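Side-chain contact in single-stranded DNA-binding protein (Thermoanaerobacter tengcongensis, PDB 4GS3), which probably binds single-stranded DNA, this chain being the N-terminal oligonucleotide/oligosaccharide-binding domain of a longer protein: residues A[54-57]-A[58-62]. Residues are numbered along the deposited sequence; the frame is centred on the assembly and turned at random.
Sequences ITIS and NRLFE
Ser57 OG, at the end of strand 49-57, is held by two partners: the backbone N of Arg59 donates to it over 3.0 Å at an N-H...O angle of 154°, and the carboxylate OE2 of Glu33, on the neighbouring strand 33-43, is a second hydrogen-bond partner. With the hydroxyl anti to the backbone N of Ser57 (chi1 173°), OG lies beside the carbonyl carbon and faces the N-H two residues on, which meets the definition of an ST turn. The serine carbonyl closes a second, overlapping ring: Leu60 N donates to Ser57 O at 3.0 Å, nearly straight at 162°. Asn58 and Arg59 both have helical backbone angles, which with the Ser57 O to Leu60 N bond make a beta turn close to type I. In this OB fold the turn ends strand 49-57, which pairs antiparallel with strand 33-43 and parallel with strand 93-105, and starts the loop to strand 71-82, where many relatives carry a helix. Ser57 O is also approached by Phe61 CD1, at 3.4 Å. The ring sits obliquely to Ile56, whose CG2 comes to 3.9 Å from Phe61 CE1. The other branch of Ile56 bears on Leu60, with CG1 at 4.0 Å from Leu60 CB. Replacing Ile56 by alanine removes both branches, and the Phe61 ring and Leu60 CB would probably lose these apolar contacts, with a gap opening toward Ala99 and Ile102 on strand 93-105. Leu24, from a loop, touches the side chains of both Ile56 and Phe61, and Leu66 adds a further contact to the ring.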
ATOM      1  N   ILE A  54       1.302  -2.831  -2.353  1.00  9.56           N
ATOM      2  CA  ILE A  54       1.465  -1.456  -1.954  1.00  9.37           C
ATOM      3  C   ILE A  54       2.929  -1.230  -1.517  1.00  9.72           C
ATOM      4  O   ILE A  54       3.517  -2.093  -0.867  1.00 11.38           O
ATOM      5  CB  ILE A  54       0.540  -1.073  -0.780  1.00  9.76           C
ATOM      6  CG1 ILE A  54      -0.893  -1.599  -0.945  1.00 10.43           C
ATOM      7  CG2 ILE A  54       0.556   0.416  -0.545  1.00 11.93           C
ATOM      8  CD1 ILE A  54      -1.649  -1.116  -2.159  1.00 11.40           C
ATOM      9  N   THR A  55       3.450  -0.058  -1.810  1.00  9.94           N
ATOM     10  CA  THR A  55       4.731   0.416  -1.298  1.00 11.07           C
ATOM     11  C   THR A  55       4.498   1.738  -0.624  1.00 10.81           C
ATOM     12  O   THR A  55       3.818   2.597  -1.199  1.00 12.54           O
ATOM     13  CB  THR A  55       5.774   0.531  -2.402  1.00 12.67           C
ATOM     14  OG1 THR A  55       6.003  -0.772  -2.958  1.00 14.14           O
ATOM     15  CG2 THR A  55       7.086   1.159  -1.904  1.00 17.02           C
ATOM     16  N   ILE A  56       5.044   1.907   0.565  1.00 11.86           N
ATOM     17  CA  ILE A  56       4.842   3.121   1.293  1.00 12.46           C
ATOM     18  C   ILE A  56       6.096   3.525   2.032  1.00 12.70           C
ATOM     19  O   ILE A  56       6.817   2.709   2.619  1.00 14.91           O
ATOM     20  CB  ILE A  56       3.647   2.920   2.249  1.00 15.28           C
ATOM     21  CG1 ILE A  56       3.244   4.243   2.879  1.00 16.78           C
ATOM     22  CG2 ILE A  56       3.899   1.845   3.319  1.00 17.57           C
ATOM     23  CD1 ILE A  56       1.784   4.224   3.372  1.00 19.92           C
ATOM     24  N   SER A  57       6.342   4.835   2.024  1.00 13.78           N
ATOM     25  CA  SER A  57       7.390   5.464   2.802  1.00 15.85           C
ATOM     26  C   SER A  57       6.970   5.591   4.258  1.00 16.01           C
ATOM     27  O   SER A  57       5.830   5.897   4.551  1.00 17.23           O
ATOM     28  CB  SER A  57       7.624   6.873   2.311  1.00 19.23           C
ATOM     29  OG  SER A  57       8.531   7.529   3.179  1.00 21.43           O
ATOM     30  N   ASN A  58       7.917   5.411   5.165  1.00 19.03           N
ATOM     31  CA  ASN A  58       7.501   5.627   6.557  1.00 26.09           C
ATOM     32  C   ASN A  58       7.265   7.107   6.824  1.00 25.54           C
ATOM     33  O   ASN A  58       6.648   7.349   7.841  1.00 31.64           O
ATOM     34  CB  ASN A  58       8.425   5.061   7.607  1.00 33.04           C
ATOM     35  CG  ASN A  58       9.755   5.735   7.690  1.00 35.28           C
ATOM     36  OD1 ASN A  58      10.145   6.410   6.749  1.00 37.87           O
ATOM     37  ND2 ASN A  58      10.446   5.547   8.779  1.00 47.62           N
ATOM     38  N   ARG A  59       7.572   8.010   5.939  1.00 23.78           N
ATOM     39  CA  ARG A  59       7.074   9.383   6.104  1.00 25.67           C
ATOM     40  C   ARG A  59       5.564   9.464   6.103  1.00 24.78           C
ATOM     41  O   ARG A  59       5.016  10.373   6.659  1.00 29.89           O
ATOM     42  CB  ARG A  59       7.516  10.326   4.984  1.00 31.02           C
ATOM     43  CG  ARG A  59       8.896  10.168   4.461  1.00 37.45           C
ATOM     44  CD  ARG A  59       9.496  11.419   3.873  1.00 38.15           C
ATOM     45  NE  ARG A  59      10.476  11.762   4.866  1.00 44.25           N
ATOM     46  CZ  ARG A  59      10.327  12.715   5.780  1.00 45.60           C
ATOM     47  NH1 ARG A  59      11.240  12.843   6.724  1.00 39.00           N
ATOM     48  NH2 ARG A  59       9.250  13.494   5.760  1.00 51.98           N
ATOM     49  N   LEU A  60       4.879   8.571   5.402  1.00 20.02           N
ATOM     50  CA  LEU A  60       3.440   8.777   5.246  1.00 22.40           C
ATOM     51  C   LEU A  60       2.486   8.207   6.244  1.00 26.91           C
ATOM     52  O   LEU A  60       1.265   8.395   6.190  1.00 32.49           O
ATOM     53  CB  LEU A  60       3.008   8.043   3.954  1.00 24.51           C
ATOM     54  CG  LEU A  60       3.227   8.861   2.717  1.00 28.15           C
ATOM     55  CD1 LEU A  60       2.688   8.025   1.553  1.00 35.49           C
ATOM     56  CD2 LEU A  60       2.564  10.230   2.687  1.00 31.25           C
ATOM     57  N   PHE A  61       3.110   7.374   7.078  1.00 30.41           N
ATOM     58  CA  PHE A  61       2.177   6.697   8.022  1.00 34.40           C
ATOM     59  C   PHE A  61       2.701   6.968   9.415  1.00 37.81           C
ATOM     60  O   PHE A  61       2.320   6.281  10.376  1.00 37.99           O
ATOM     61  CB  PHE A  61       1.955   5.242   7.677  1.00 35.08           C
ATOM     62  CG  PHE A  61       3.115   4.264   7.793  1.00 36.38           C
ATOM     63  CD1 PHE A  61       3.991   4.015   6.737  1.00 33.56           C
ATOM     64  CD2 PHE A  61       3.324   3.585   8.993  1.00 38.24           C
ATOM     65  CE1 PHE A  61       5.032   3.113   6.838  1.00 34.42           C
ATOM     66  CE2 PHE A  61       4.374   2.691   9.099  1.00 37.87           C
ATOM     67  CZ  PHE A  61       5.256   2.492   8.059  1.00 36.62           C
ATOM     68  N   GLU A  62       3.529   8.005   9.533  1.00 40.89           N
ATOM     69  CA  GLU A  62       3.775   8.502  10.868  1.00 46.04           C
ATOM     70  C   GLU A  62       2.437   8.792  11.544  1.00 46.63           C
ATOM     71  O   GLU A  62       1.516   9.362  10.962  1.00 56.88           O
ATOM     72  CB  GLU A  62       4.594   9.785  10.865  1.00 51.50           C
ATOM     73  CG  GLU A  62       5.390   9.800  12.176  1.00 54.27           C
ATOM     74  CD  GLU A  62       6.774   9.192  11.943  1.00 59.10           C
ATOM     75  OE1 GLU A  62       7.642   9.986  11.529  1.00 66.67           O
ATOM     76  OE2 GLU A  62       6.976   7.978  12.154  1.00 70.05           O
TER